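Protease (Penicillium cyclopium, PDB 5Z6O) hydrolyses peptide bonds in proteins as a subtilisin-like serine protease of the proteinase K type, using a charge-relay system. Local coordinates at residues D51-R55 with S79-K85; N198-V202 with P268-T272. One frame throughout, in Å; residues are numbered along the deposited sequence.

Interaction 1: D51-R55 with S79-K85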
# COMPACT_ATOMS: atom_id res chain seq x y z
N ASP A 51 -1.88 -11.72 -12.83
CA ASP A 51 -1.50 -10.33 -12.69
C ASP A 51 -0.11 -10.15 -12.11
O ASP A 51 0.48 -9.08 -12.28
CB ASP A 51 -2.51 -9.59 -11.79
CG ASP A 51 -2.55 -8.09 -12.07
OD1 ASP A 51 -2.52 -7.72 -13.25
OD2 ASP A 51 -2.63 -7.28 -11.13
N PHE A 52 0.43 -11.15 -11.39
CA PHE A 52 1.78 -11.01 -10.87
C PHE A 52 2.86 -11.49 -11.82
O PHE A 52 4.04 -11.14 -11.63
CB PHE A 52 1.89 -11.75 -9.52
CG PHE A 52 0.90 -11.24 -8.51
CD1 PHE A 52 1.02 -9.94 -8.01
CD2 PHE A 52 -0.16 -12.01 -8.12
CE1 PHE A 52 0.08 -9.44 -7.09
CE2 PHE A 52 -1.12 -11.52 -7.20
CZ PHE A 52 -0.99 -10.24 -6.68
N GLY A 53 2.51 -12.28 -12.83
CA GLY A 53 3.49 -12.65 -13.85
C GLY A 53 4.76 -13.26 -13.30
O GLY A 53 5.86 -12.95 -13.79
N GLY A 54 4.63 -14.12 -12.28
CA GLY A 54 5.80 -14.74 -11.70
C GLY A 54 6.60 -13.89 -10.73
O GLY A 54 7.59 -14.38 -10.19
N ARG A 55 6.21 -12.64 -10.47
CA ARG A 55 6.98 -11.77 -9.61
C ARG A 55 6.59 -11.89 -8.14
O ARG A 55 7.25 -11.28 -7.28
CB ARG A 55 6.83 -10.32 -10.05
CG ARG A 55 7.38 -10.07 -11.44
CD ARG A 55 7.11 -8.65 -11.93
NE ARG A 55 5.72 -8.49 -12.28
CZ ARG A 55 4.87 -7.76 -11.57
NH1 ARG A 55 3.62 -7.64 -11.99
NH2 ARG A 55 5.30 -7.08 -10.50
N SER A 79 -2.04 -6.70 -5.57
CA SER A 79 -2.28 -6.41 -6.98
C SER A 79 -2.29 -4.90 -7.25
O SER A 79 -1.71 -4.45 -8.24
CB SER A 79 -3.62 -7.06 -7.40
OG SER A 79 -3.95 -6.71 -8.73
N THR A 80 -2.96 -4.13 -6.40
CA THR A 80 -2.90 -2.67 -6.52
C THR A 80 -1.47 -2.17 -6.42
O THR A 80 -1.09 -1.23 -7.13
CB THR A 80 -3.77 -2.05 -5.41
OG1 THR A 80 -5.14 -2.37 -5.69
CG2 THR A 80 -3.61 -0.53 -5.31
N ALA A 81 -0.64 -2.80 -5.57
CA ALA A 81 0.71 -2.27 -5.41
C ALA A 81 1.58 -2.59 -6.62
O ALA A 81 2.38 -1.75 -7.04
CB ALA A 81 1.38 -2.86 -4.15
N ALA A 82 1.40 -3.81 -7.20
CA ALA A 82 2.45 -4.31 -8.08
C ALA A 82 1.94 -5.20 -9.22
O ALA A 82 2.77 -5.70 -9.98
CB ALA A 82 3.46 -5.10 -7.25
N GLY A 83 0.63 -5.37 -9.39
CA GLY A 83 0.14 -6.18 -10.49
C GLY A 83 0.38 -5.56 -11.85
O GLY A 83 0.38 -4.34 -12.02
N SER A 84 0.54 -6.43 -12.87
CA SER A 84 0.76 -5.95 -14.24
C SER A 84 -0.39 -5.09 -14.75
O SER A 84 -0.18 -4.01 -15.30
CB SER A 84 0.95 -7.13 -15.20
OG SER A 84 2.16 -7.81 -14.85
N LYS A 85 -1.60 -5.58 -14.59
CA LYS A 85 -2.75 -4.84 -15.09
C LYS A 85 -3.30 -3.87 -14.04
O LYS A 85 -3.63 -2.74 -14.38
CB LYS A 85 -3.86 -5.79 -15.54
CG LYS A 85 -3.83 -6.07 -17.03
CD LYS A 85 -4.90 -7.07 -17.45
CE LYS A 85 -6.21 -6.82 -16.71
NZ LYS A 85 -6.92 -5.59 -17.18

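Interaction 2: N198-V202 with P268-T272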
# COMPACT_ATOMS: atom_id res chain seq x y z
N ASN A 198 -10.65 7.18 8.30
CA ASN A 198 -10.08 7.86 9.45
C ASN A 198 -9.28 9.06 8.97
O ASN A 198 -8.92 9.15 7.79
CB ASN A 198 -9.19 6.90 10.27
CG ASN A 198 -9.99 5.91 11.11
OD1 ASN A 198 -11.22 5.91 11.12
ND2 ASN A 198 -9.29 5.05 11.81
N PHE A 199 -9.03 10.00 9.88
CA PHE A 199 -8.47 11.31 9.52
C PHE A 199 -7.60 11.80 10.67
O PHE A 199 -7.28 11.05 11.60
CB PHE A 199 -9.58 12.32 9.19
CG PHE A 199 -10.64 12.38 10.26
CD1 PHE A 199 -10.45 13.14 11.42
CD2 PHE A 199 -11.81 11.64 10.12
CE1 PHE A 199 -11.42 13.15 12.42
CE2 PHE A 199 -12.78 11.66 11.10
CZ PHE A 199 -12.58 12.41 12.25
N GLY A 200 -7.23 13.07 10.61
CA GLY A 200 -6.49 13.69 11.69
C GLY A 200 -5.05 13.95 11.31
O GLY A 200 -4.60 13.67 10.20
N SER A 201 -4.32 14.46 12.29
CA SER A 201 -2.99 14.97 12.02
C SER A 201 -1.98 13.86 11.77
O SER A 201 -0.89 14.15 11.26
CB SER A 201 -2.53 15.85 13.18
OG SER A 201 -2.36 15.07 14.35
N VAL A 202 -2.27 12.61 12.13
CA VAL A 202 -1.29 11.57 11.83
C VAL A 202 -1.35 11.11 10.38
O VAL A 202 -0.46 10.39 9.94
CB VAL A 202 -1.42 10.30 12.70
CG1 VAL A 202 -1.19 10.65 14.14
CG2 VAL A 202 -2.76 9.62 12.52
N PRO A 268 -11.58 16.41 6.38
CA PRO A 268 -11.88 16.82 7.76
C PRO A 268 -10.90 17.83 8.35
O PRO A 268 -9.74 17.93 7.94
CB PRO A 268 -11.84 15.48 8.52
CG PRO A 268 -12.23 14.47 7.50
CD PRO A 268 -11.61 14.95 6.20
N LYS A 269 -11.33 18.62 9.33
CA LYS A 269 -10.46 19.67 9.84
C LYS A 269 -9.26 19.06 10.55
O LYS A 269 -9.37 18.01 11.20
CB LYS A 269 -11.20 20.61 10.80
CG LYS A 269 -11.46 20.02 12.17
CD LYS A 269 -11.22 21.05 13.29
CE LYS A 269 -11.67 20.52 14.65
NZ LYS A 269 -13.13 20.20 14.69
N GLY A 270 -8.11 19.70 10.40
CA GLY A 270 -6.89 19.16 10.96
C GLY A 270 -6.27 18.05 10.13
O GLY A 270 -5.29 17.46 10.59
N THR A 271 -6.81 17.77 8.93
CA THR A 271 -6.32 16.70 8.05
C THR A 271 -5.76 17.29 6.77
O THR A 271 -6.33 18.24 6.21
CB THR A 271 -7.46 15.70 7.72
OG1 THR A 271 -8.03 15.23 8.94
CG2 THR A 271 -6.94 14.48 6.94
N THR A 272 -4.61 16.78 6.34
CA THR A 272 -4.02 17.18 5.07
C THR A 272 -5.00 16.98 3.93
O THR A 272 -5.87 16.12 3.98
CB THR A 272 -2.75 16.39 4.79
OG1 THR A 272 -2.16 16.88 3.59
CG2 THR A 272 -3.06 14.91 4.58
O HOH W 1 -3.11 15.08 8.29

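Interaction 1: D51-R55 with S79-K85
Neither partner is a strand here: residues 51-55 form a loop in which Phe52 to Arg55 make a type I' beta turn, closed by Arg55 N to Phe52 O at 2.9 Å, and residues 79-85 run from the last turn of a helix into the loop beyond. The nearest CA atoms are those of Asp51 and Gly83, 5.0 Å apart, and a nearly linear hydrogen bond from Ser84 N to Asp51 O (2.7 Å) joins the backbones directly. Gly53 and Gly54, both with positive phi, occupy the corner of the turn. Gly83 has a different reason to be glycine, since a CB there would collide with the carboxylate of Asp51. That carboxylate divides its work: OD1 accepts Lys85 N at 2.7 Å, while OD2 accepts Ser79 OG at 2.8 Å. In the subtilase fold, helix 73-82 begins at His73 of the charge relay; this contact joins its other end to the loop that leads from strand 37-42 to strand 56-61. Arg55 reaches back over the turn, its NH1 and NH2 each 2.9 Å from Ala82 O and NH1 3.2 Å from Ser84 OG, all hydrogen bonds; NH2 also binds the carbonyl of Ala92. The Phe52 ring meets the helix with its edge, CE1 lying 3.8 Å from Ser79 N, and also touches Thr75 and Ala78 of the same helix.

Interaction 2: N198-V202 with P268-T272
Residues 198-202 and 268-272 show how two irregular surface loops can meet through a few complementary contacts. The direct polar link is one hydrogen bond, from Gly200 N to Thr271 OG1 at 2.8 Å, made at the closest CA pair of the two segments, Gly200 and Thr271, 4.7 Å apart. A second polar connection runs through water: the ordered molecule donates to Gly200 O at 2.8 Å and accepts from Thr272 N at 3.0 Å, so that both the NH and the carbonyl of Gly200 have partners. The apolar part is a CH-pi contact. Pro268 CB sits over one face of the Phe199 ring, 4.1 Å from its centroid, and is 3.8 Å from Phe199 CG. Backbone shape sets these groups in place: Pro268 to Thr271 is a type II beta turn, closed by Thr271 N to Pro268 O at 3.1 Å, with Gly270 at its positive-phi corner, and Gly200 likewise takes a positive phi. Tyr206 of edge strand 205-208 touches both Pro268 and Thr271, placing the turn beside the outermost strand of the parallel sheet. With no charged pair across the interface, the join depends on shape and on peptide groups finding partners, one a threonine hydroxyl and two a shared water.

The two contacts lie on opposite sides of the chain's centre, their centres about 31 Å apart and their nearest atoms about 17 Å, and they share no helix or strand. Interaction 1 is largely buried and joins a helix end to a loop near edge strand 56-61; interaction 2 is at the surface and brings two loops together near the other edge strand, 205-208. Their chemistry follows: the buried contact uses charged side chains satisfied by backbone groups and two serine hydroxyls, with 364 Å² covered, whereas the exposed one covers 214 Å² and makes do with a single direct hydrogen bond, a water bridge and proline-aromatic packing.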